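PDB 4US5: luciferase-like monooxygenase from Streptomyces bottropensis, which probably acts as a flavin-dependent monooxygenase of the bacterial luciferase family, using molecular oxygen to oxidise its substrate. Local coordinates for residues Arg65-Thr70 against Pro102-Leu107; Phe246-Ser251 against Ala266-Pro271; Ala208-Val211 against Asp215-Ser218. All coordinates share one frame; numbering follows the deposited sequence.

Contact 1 of 3, residues Arg65-Thr70 against Pro102-Leu107; sequences RIAAET and PDRIDL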
loop_
_atom_site.group_PDB
_atom_site.type_symbol
_atom_site.label_atom_id
_atom_site.label_comp_id
_atom_site.label_asym_id
_atom_site.label_seq_id
_atom_site.Cartn_x
_atom_site.Cartn_y
_atom_site.Cartn_z
ATOM N N ARG B 65 -0.125 -6.119 -4.433
ATOM C CA ARG B 65 -0.356 -7.551 -4.548
ATOM C C ARG B 65 -0.482 -8.002 -5.994
ATOM O O ARG B 65 0.138 -8.973 -6.410
ATOM C CB ARG B 65 -1.592 -7.943 -3.767
ATOM C CG ARG B 65 -2.029 -9.407 -3.944
ATOM C CD ARG B 65 -0.927 -10.385 -3.549
ATOM N NE ARG B 65 -1.424 -11.745 -3.648
ATOM C CZ ARG B 65 -2.310 -12.306 -2.834
ATOM N NH1 ARG B 65 -2.717 -11.697 -1.743
ATOM N NH2 ARG B 65 -2.784 -13.529 -3.113
ATOM N N ILE B 66 -1.327 -7.314 -6.750
ATOM C CA ILE B 66 -1.619 -7.745 -8.118
ATOM C C ILE B 66 -0.406 -7.675 -9.031
ATOM O O ILE B 66 -0.245 -8.541 -9.886
ATOM C CB ILE B 66 -2.818 -6.955 -8.723
ATOM C CG1 ILE B 66 -4.111 -7.437 -8.028
ATOM C CG2 ILE B 66 -2.848 -7.086 -10.243
ATOM C CD1 ILE B 66 -5.349 -6.677 -8.397
ATOM N N ALA B 67 0.469 -6.692 -8.827
ATOM C CA ALA B 67 1.716 -6.626 -9.609
ATOM C C ALA B 67 2.619 -7.822 -9.348
ATOM O O ALA B 67 3.360 -8.259 -10.246
ATOM C CB ALA B 67 2.438 -5.349 -9.360
ATOM N N ALA B 68 2.561 -8.375 -8.149
ATOM C CA ALA B 68 3.319 -9.619 -7.834
ATOM C C ALA B 68 2.720 -10.876 -8.453
ATOM O O ALA B 68 3.392 -11.898 -8.559
ATOM C CB ALA B 68 3.395 -9.818 -6.311
ATOM N N GLU B 69 1.437 -10.813 -8.816
ATOM C CA GLU B 69 0.686 -11.962 -9.351
ATOM C C GLU B 69 0.641 -11.979 -10.887
ATOM O O GLU B 69 0.056 -12.888 -11.459
ATOM C CB GLU B 69 -0.746 -11.911 -8.837
ATOM C CG GLU B 69 -0.887 -11.996 -7.342
ATOM C CD GLU B 69 -0.790 -13.418 -6.828
ATOM O OE1 GLU B 69 -0.820 -14.353 -7.662
ATOM O OE2 GLU B 69 -0.662 -13.590 -5.598
ATOM N N THR B 70 1.238 -10.973 -11.524
ATOM C CA THR B 70 1.155 -10.774 -12.958
ATOM C C THR B 70 2.515 -10.389 -13.490
ATOM O O THR B 70 3.391 -9.974 -12.745
ATOM C CB THR B 70 0.158 -9.653 -13.305
ATOM O OG1 THR B 70 0.531 -8.466 -12.615
ATOM C CG2 THR B 70 -1.236 -10.027 -12.935
ATOM N N PRO B 102 9.490 -2.472 -11.682
ATOM C CA PRO B 102 10.036 -1.435 -12.495
ATOM C C PRO B 102 9.301 -1.232 -13.813
ATOM O O PRO B 102 9.110 -2.150 -14.577
ATOM C CB PRO B 102 11.517 -1.875 -12.715
ATOM C CG PRO B 102 11.595 -3.271 -12.225
ATOM C CD PRO B 102 10.521 -3.404 -11.194
ATOM N N ASP B 103 8.924 0.009 -14.023
ATOM C CA ASP B 103 8.290 0.495 -15.248
ATOM C C ASP B 103 6.967 -0.219 -15.562
ATOM O O ASP B 103 6.533 -0.236 -16.729
ATOM C CB ASP B 103 9.255 0.397 -16.462
ATOM C CG ASP B 103 8.891 1.375 -17.578
ATOM O OD1 ASP B 103 8.434 2.499 -17.288
ATOM O OD2 ASP B 103 8.982 0.979 -18.747
ATOM N N ARG B 104 6.300 -0.768 -14.545
ATOM C CA ARG B 104 4.996 -1.390 -14.740
ATOM C C ARG B 104 3.816 -0.617 -14.120
ATOM O O ARG B 104 2.647 -1.047 -14.275
ATOM C CB ARG B 104 4.992 -2.788 -14.190
ATOM C CG ARG B 104 5.886 -3.759 -14.969
ATOM C CD ARG B 104 5.768 -5.151 -14.392
ATOM N NE ARG B 104 4.433 -5.668 -14.547
ATOM C CZ ARG B 104 3.841 -6.500 -13.703
ATOM N NH1 ARG B 104 4.451 -6.915 -12.587
ATOM N NH2 ARG B 104 2.609 -6.898 -13.939
ATOM N N ILE B 105 4.092 0.466 -13.408
ATOM C CA ILE B 105 3.090 1.061 -12.505
ATOM C C ILE B 105 2.488 2.330 -13.107
ATOM O O ILE B 105 3.210 3.239 -13.560
ATOM C CB ILE B 105 3.687 1.370 -11.110
ATOM C CG1 ILE B 105 4.227 0.110 -10.453
ATOM C CG2 ILE B 105 2.673 2.074 -10.220
ATOM C CD1 ILE B 105 3.241 -1.032 -10.248
ATOM N N ASP B 106 1.162 2.390 -13.100
ATOM C CA ASP B 106 0.415 3.584 -13.453
ATOM C C ASP B 106 -0.078 4.272 -12.171
ATOM O O ASP B 106 -0.670 3.640 -11.307
ATOM C CB ASP B 106 -0.829 3.215 -14.285
ATOM C CG ASP B 106 -0.497 2.704 -15.640
ATOM O OD1 ASP B 106 0.645 2.963 -16.146
ATOM O OD2 ASP B 106 -1.384 2.052 -16.259
ATOM N N LEU B 107 0.117 5.584 -12.094
ATOM C CA LEU B 107 -0.478 6.387 -11.087
ATOM C C LEU B 107 -1.608 7.222 -11.702
ATOM O O LEU B 107 -1.394 8.379 -12.114
ATOM C CB LEU B 107 0.580 7.278 -10.443
ATOM C CG LEU B 107 0.173 8.270 -9.367
ATOM C CD1 LEU B 107 -0.825 7.695 -8.373
ATOM C CD2 LEU B 107 1.413 8.760 -8.623
#

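Contact 2 of 3, residues Phe246-Ser251 against Ala266-Pro271; sequences FHRRMS and AEMDKP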
loop_
_atom_site.group_PDB
_atom_site.type_symbol
_atom_site.label_atom_id
_atom_site.label_comp_id
_atom_site.label_asym_id
_atom_site.label_seq_id
_atom_site.Cartn_x
_atom_site.Cartn_y
_atom_site.Cartn_z
ATOM N N PHE B 246 -29.646 -2.664 -9.371
ATOM C CA PHE B 246 -28.828 -1.847 -8.474
ATOM C C PHE B 246 -29.204 -0.394 -8.653
ATOM O O PHE B 246 -29.376 0.337 -7.675
ATOM C CB PHE B 246 -27.317 -2.074 -8.727
ATOM C CG PHE B 246 -26.407 -1.328 -7.776
ATOM C CD1 PHE B 246 -26.189 -1.778 -6.493
ATOM C CD2 PHE B 246 -25.774 -0.164 -8.194
ATOM C CE1 PHE B 246 -25.362 -1.089 -5.615
ATOM C CE2 PHE B 246 -24.938 0.540 -7.337
ATOM C CZ PHE B 246 -24.716 0.070 -6.048
ATOM N N HIS B 247 -29.431 0.029 -9.890
ATOM C CA HIS B 247 -29.842 1.415 -10.104
ATOM C C HIS B 247 -31.247 1.733 -9.591
ATOM O O HIS B 247 -31.473 2.806 -9.079
ATOM C CB HIS B 247 -29.758 1.815 -11.574
ATOM C CG HIS B 247 -28.460 2.434 -11.934
ATOM N ND1 HIS B 247 -27.333 1.681 -12.173
ATOM C CD2 HIS B 247 -28.082 3.729 -12.036
ATOM C CE1 HIS B 247 -26.316 2.484 -12.412
ATOM N NE2 HIS B 247 -26.757 3.729 -12.381
ATOM N N ARG B 248 -32.188 0.821 -9.807
ATOM C CA ARG B 248 -33.561 1.009 -9.286
ATOM C C ARG B 248 -33.475 1.216 -7.790
ATOM O O ARG B 248 -34.080 2.145 -7.237
ATOM C CB ARG B 248 -34.448 -0.207 -9.597
ATOM C CG ARG B 248 -35.763 -0.201 -8.822
ATOM C CD ARG B 248 -36.618 -1.420 -9.113
ATOM N NE ARG B 248 -37.290 -1.337 -10.411
ATOM C CZ ARG B 248 -38.109 -2.270 -10.885
ATOM N NH1 ARG B 248 -38.384 -3.352 -10.176
ATOM N NH2 ARG B 248 -38.681 -2.105 -12.057
ATOM N N ARG B 249 -32.709 0.345 -7.141
ATOM C CA ARG B 249 -32.631 0.345 -5.699
ATOM C C ARG B 249 -31.965 1.600 -5.180
ATOM O O ARG B 249 -32.450 2.221 -4.261
ATOM C CB ARG B 249 -31.862 -0.888 -5.213
ATOM C CG ARG B 249 -32.646 -2.173 -5.286
ATOM C CD ARG B 249 -31.763 -3.298 -4.783
ATOM N NE ARG B 249 -32.428 -4.572 -4.696
ATOM C CZ ARG B 249 -31.832 -5.676 -4.260
ATOM N NH1 ARG B 249 -30.519 -5.664 -3.964
ATOM N NH2 ARG B 249 -32.504 -6.796 -4.185
HETATM N N MSE B 250 -30.872 1.999 -5.814
HETATM C CA MSE B 250 -30.176 3.212 -5.383
HETATM C C MSE B 250 -31.062 4.431 -5.560
HETATM O O MSE B 250 -31.024 5.347 -4.736
HETATM C CB MSE B 250 -28.864 3.405 -6.135
HETATM C CG MSE B 250 -27.832 2.307 -5.831
HETATM SE SE MSE B 250 -27.101 2.426 -4.002
HETATM C CE MSE B 250 -25.860 3.963 -4.224
ATOM N N SER B 251 -31.879 4.457 -6.608
ATOM C CA SER B 251 -32.762 5.608 -6.836
ATOM C C SER B 251 -33.806 5.731 -5.729
ATOM O O SER B 251 -34.369 6.795 -5.529
ATOM C CB SER B 251 -33.456 5.539 -8.216
ATOM O OG SER B 251 -34.467 4.548 -8.281
ATOM N N ALA B 266 -36.228 -11.081 -12.468
ATOM C CA ALA B 266 -37.589 -11.118 -11.913
ATOM C C ALA B 266 -38.052 -9.768 -11.416
ATOM O O ALA B 266 -39.147 -9.317 -11.773
ATOM C CB ALA B 266 -37.672 -12.152 -10.791
ATOM N N GLU B 267 -37.225 -9.095 -10.620
ATOM C CA GLU B 267 -37.572 -7.755 -10.135
ATOM C C GLU B 267 -37.795 -6.737 -11.240
ATOM O O GLU B 267 -38.700 -5.902 -11.147
ATOM C CB GLU B 267 -36.511 -7.213 -9.160
ATOM C CG GLU B 267 -36.508 -7.874 -7.797
ATOM C CD GLU B 267 -37.852 -7.712 -7.091
ATOM O OE1 GLU B 267 -38.207 -6.567 -6.726
ATOM O OE2 GLU B 267 -38.570 -8.724 -6.971
HETATM N N MSE B 268 -36.933 -6.740 -12.263
HETATM C CA MSE B 268 -37.011 -5.687 -13.269
HETATM C C MSE B 268 -38.185 -5.916 -14.197
HETATM O O MSE B 268 -38.581 -5.007 -14.900
HETATM C CB MSE B 268 -35.719 -5.576 -14.063
HETATM C CG MSE B 268 -34.568 -5.114 -13.155
HETATM SE SE MSE B 268 -34.876 -3.449 -12.196
HETATM C CE MSE B 268 -35.250 -2.232 -13.691
ATOM N N ASP B 269 -38.733 -7.129 -14.209
ATOM C CA ASP B 269 -39.977 -7.395 -14.953
ATOM C C ASP B 269 -41.208 -6.791 -14.259
ATOM O O ASP B 269 -42.274 -6.693 -14.870
ATOM C CB ASP B 269 -40.182 -8.907 -15.178
ATOM C CG ASP B 269 -39.303 -9.471 -16.300
ATOM O OD1 ASP B 269 -38.840 -8.697 -17.149
ATOM O OD2 ASP B 269 -39.058 -10.689 -16.304
ATOM N N LYS B 270 -41.072 -6.394 -12.996
ATOM C CA LYS B 270 -42.163 -5.763 -12.278
ATOM C C LYS B 270 -42.098 -4.254 -12.453
ATOM O O LYS B 270 -41.024 -3.696 -12.668
ATOM C CB LYS B 270 -42.115 -6.108 -10.791
ATOM C CG LYS B 270 -42.092 -7.603 -10.477
ATOM C CD LYS B 270 -41.484 -7.871 -9.104
ATOM C CE LYS B 270 -41.521 -9.369 -8.702
ATOM N NZ LYS B 270 -41.430 -9.579 -7.224
ATOM N N PRO B 271 -43.257 -3.583 -12.343
ATOM C CA PRO B 271 -43.303 -2.129 -12.425
ATOM C C PRO B 271 -42.387 -1.469 -11.396
ATOM O O PRO B 271 -42.189 -2.012 -10.299
ATOM C CB PRO B 271 -44.772 -1.797 -12.113
ATOM C CG PRO B 271 -45.538 -3.042 -12.441
ATOM C CD PRO B 271 -44.602 -4.187 -12.179
#

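Contact 3 of 3, residues Ala208-Val211 against Asp215-Ser218; sequences AAFV and DTPS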
loop_
_atom_site.group_PDB
_atom_site.type_symbol
_atom_site.label_atom_id
_atom_site.label_comp_id
_atom_site.label_asym_id
_atom_site.label_seq_id
_atom_site.Cartn_x
_atom_site.Cartn_y
_atom_site.Cartn_z
ATOM N N ALA B 208 -8.212 18.451 -28.956
ATOM C CA ALA B 208 -8.072 19.807 -29.557
ATOM C C ALA B 208 -7.176 20.748 -28.729
ATOM O O ALA B 208 -6.300 21.416 -29.281
ATOM C CB ALA B 208 -9.428 20.425 -29.744
ATOM N N ALA B 209 -7.379 20.767 -27.414
ATOM C CA ALA B 209 -6.647 21.642 -26.509
ATOM C C ALA B 209 -5.276 21.092 -26.053
ATOM O O ALA B 209 -4.544 21.763 -25.315
ATOM C CB ALA B 209 -7.514 21.964 -25.300
ATOM N N PHE B 210 -4.919 19.887 -26.488
ATOM C CA PHE B 210 -3.741 19.216 -25.943
ATOM C C PHE B 210 -2.482 20.068 -26.118
ATOM O O PHE B 210 -2.153 20.478 -27.234
ATOM C CB PHE B 210 -3.533 17.847 -26.594
ATOM C CG PHE B 210 -2.483 17.003 -25.912
ATOM C CD1 PHE B 210 -2.756 16.366 -24.698
ATOM C CD2 PHE B 210 -1.231 16.848 -26.474
ATOM C CE1 PHE B 210 -1.790 15.593 -24.068
ATOM C CE2 PHE B 210 -0.263 16.080 -25.849
ATOM C CZ PHE B 210 -0.547 15.437 -24.645
ATOM N N VAL B 211 -1.740 20.228 -25.027
ATOM C CA VAL B 211 -0.403 20.813 -25.038
ATOM C C VAL B 211 0.604 19.755 -24.582
ATOM O O VAL B 211 0.540 19.308 -23.451
ATOM C CB VAL B 211 -0.324 21.989 -24.070
ATOM C CG1 VAL B 211 1.085 22.569 -24.024
ATOM C CG2 VAL B 211 -1.354 23.043 -24.441
ATOM N N ASP B 215 6.657 13.579 -20.887
ATOM C CA ASP B 215 6.845 12.285 -21.574
ATOM C C ASP B 215 5.696 12.012 -22.516
ATOM O O ASP B 215 5.521 10.897 -22.969
ATOM C CB ASP B 215 7.076 11.131 -20.591
ATOM C CG ASP B 215 8.312 11.352 -19.726
ATOM O OD1 ASP B 215 9.433 11.510 -20.270
ATOM O OD2 ASP B 215 8.151 11.415 -18.493
ATOM N N THR B 216 4.938 13.055 -22.848
ATOM C CA THR B 216 3.710 12.881 -23.590
ATOM C C THR B 216 3.576 13.875 -24.765
ATOM O O THR B 216 2.931 14.914 -24.629
ATOM C CB THR B 216 2.538 13.048 -22.607
ATOM O OG1 THR B 216 2.871 12.387 -21.373
ATOM C CG2 THR B 216 1.274 12.461 -23.169
ATOM N N PRO B 217 4.181 13.547 -25.920
ATOM C CA PRO B 217 4.172 14.473 -27.059
ATOM C C PRO B 217 2.827 14.597 -27.754
ATOM O O PRO B 217 2.581 15.593 -28.421
ATOM C CB PRO B 217 5.182 13.853 -28.011
ATOM C CG PRO B 217 5.128 12.404 -27.726
ATOM C CD PRO B 217 4.935 12.327 -26.228
ATOM N N SER B 218 1.979 13.572 -27.622
ATOM C CA SER B 218 0.662 13.558 -28.285
ATOM C C SER B 218 -0.442 13.101 -27.290
ATOM O O SER B 218 -0.123 12.491 -26.245
ATOM C CB SER B 218 0.725 12.644 -29.503
ATOM O OG SER B 218 1.214 11.379 -29.132
#

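Contact 1 of 3, residues Arg65-Thr70 against Pro102-Leu107
Arg104, the residue just before strand 105-110, reaches to the C-terminal end of helix 59-68, where its guanidinium takes hold of two residues at once. In this luciferase-like TIM barrel the contact ties an outer helix to the N-terminal end of a strand of the parallel sheet. Arg104 NH1 donates to Ala67 O at 2.9 Å with an N-H...O angle of 157°, and its NH2 donates to Thr70 OG1 at 2.9 Å; both acceptors lie at the edge of the guanidinium, close to its plane. A weak bond from NH1 to Thr70 O adds to the grip, and NH2 also donates to Ile73 O, just ahead of the neighbouring strand 74-81. The bend at chi3 (64°) in the otherwise extended arginine chain turns its flat end to these oxygens.

Thr70 OG1 is itself held in place, donating to Ile66 O at 2.8 Å while accepting from Arg104 NH2. Ile66 O also receives Glu69 N, and the two donors come from opposite faces of the carbonyl plane. Between the two segments the apolar packing is slight: Ala67 also rests on Tyr101, and Ile105, backed by Phe94 and Leu97, brings its CD1 to 4.5 Å from Ala67 CB.

Contact 2 of 3, residues Phe246-Ser251 against Ala266-Pro271
Arg248 and Met268, a selenomethionine, extend toward each other from opposite directions, and the selenium settles over the centre of the guanidinium, 3.6 Å above its plane. The pair joins the C-terminal part of helix 233-251 to the last turn of helix 261-268 and the chain that follows it, within the excursion between strands 221-229 and 286-289 of the barrel. With chi1 at 167°, CG of Arg248 lies opposite its own backbone nitrogen, and the chain runs straight out before bending at chi3. Met268 instead folds back at chi2 and chi3, which lays its SE 3.7 Å from Arg248 NE and brings its CE to 3.8 Å from Arg248 NH2. Pro271 O lies over the other face of the guanidinium.

The edge of the same group points at backbone oxygens. Arg248 NH2 donates to Lys270 O at 2.9 Å (N-H...O angle 155°), whereas Arg248 NH1 reaches Glu267 O at 2.7 Å from above the carbonyl plane. Lys270 N meets Glu267 O from the opposite face, and Lys270 NZ bridges back to Glu267 OE2 at 3.0 Å. NE completes the set through Pro273 O.

The arginine's direct bonds thus all go to carbonyl oxygens, whose partial negative charge probably helps to stabilise the buried guanidinium while three N-H groups fix its rotation; the nearby Glu267 carboxylate, not in direct contact, may add to this.

Contact 3 of 3, residues Ala208-Val211 against Asp215-Ser218
Phe210 carries this contact, turning its ring from the chain that follows helix 199-209 onto the backbone of residues 216-218. The two short segments belong to the connection that leaves this helix of the TIM barrel and leads into strand 221-229, so the ring closes a local turn of chain between a helix and the next strand. From CB, which points toward the other segment, the side chain leaves with CG opposite the backbone nitrogen (chi1 -170°), and this carries the ring outward from its own backbone. Along one side of the ring, Phe210 CD2 stands 3.9 Å from Ser218 C, and Phe210 CE2 comes closer to the same carbon at 3.3 Å, in an oblique approach. Phe210 CE2 also lies 3.6 Å from Thr216 O. On the other side, Phe210 CE1 is more distant, 4.1 Å from Ser218 O.

At the tip, CZ of Phe210 meets three atoms: Ser218 O is 3.4 Å away, Thr216 O is 3.5 Å away, and the methyl CG2 of Thr216 lies at 3.8 Å. Thr216 O and Pro217 O both sit at the ring's edge, near its plane. Beyond the segments, Phe210 packs on Pro219 and Thr216 on Pro187, while the backbone of Val211 is hydrogen-bonded to Ala182, which ties the start of the loop to helix 175-184. Replacing Phe210 by an alanine would probably open a gap beside the Thr216 methyl and leave the turn of chain at Ser218 less firmly held.

Because the ring edge carries slight positive charge on its hydrogens, its approach to Thr216 O and Pro217 O is likely to be mildly favourable electrostatically; otherwise the contact relies on van der Waals fit between the ring and the main chain of 216-218, with the Thr216 methyl at its tip.

In the fold
The three contacts follow one another along the chain in the order 1, 3, 2. Contacts 1 and 3 are the nearest pair, with centres 26 Å apart and nearest atoms about 9 Å apart. Contact 2 lies across the chain's centre from both, its centre 38 Å from that of contact 1 and 43 Å from that of contact 3. Contact 1 holds Ile105, which with His98 forms a sodium site and whose side chain is about 3 Å from the ion; the side chain of Thr216 in contact 3 is about 14 Å from a bound sodium ion. Contact 1 also borders the second subunit, through Arg65 and Ala68, whereas contacts 2 and 3 touch no other chain of the assembly.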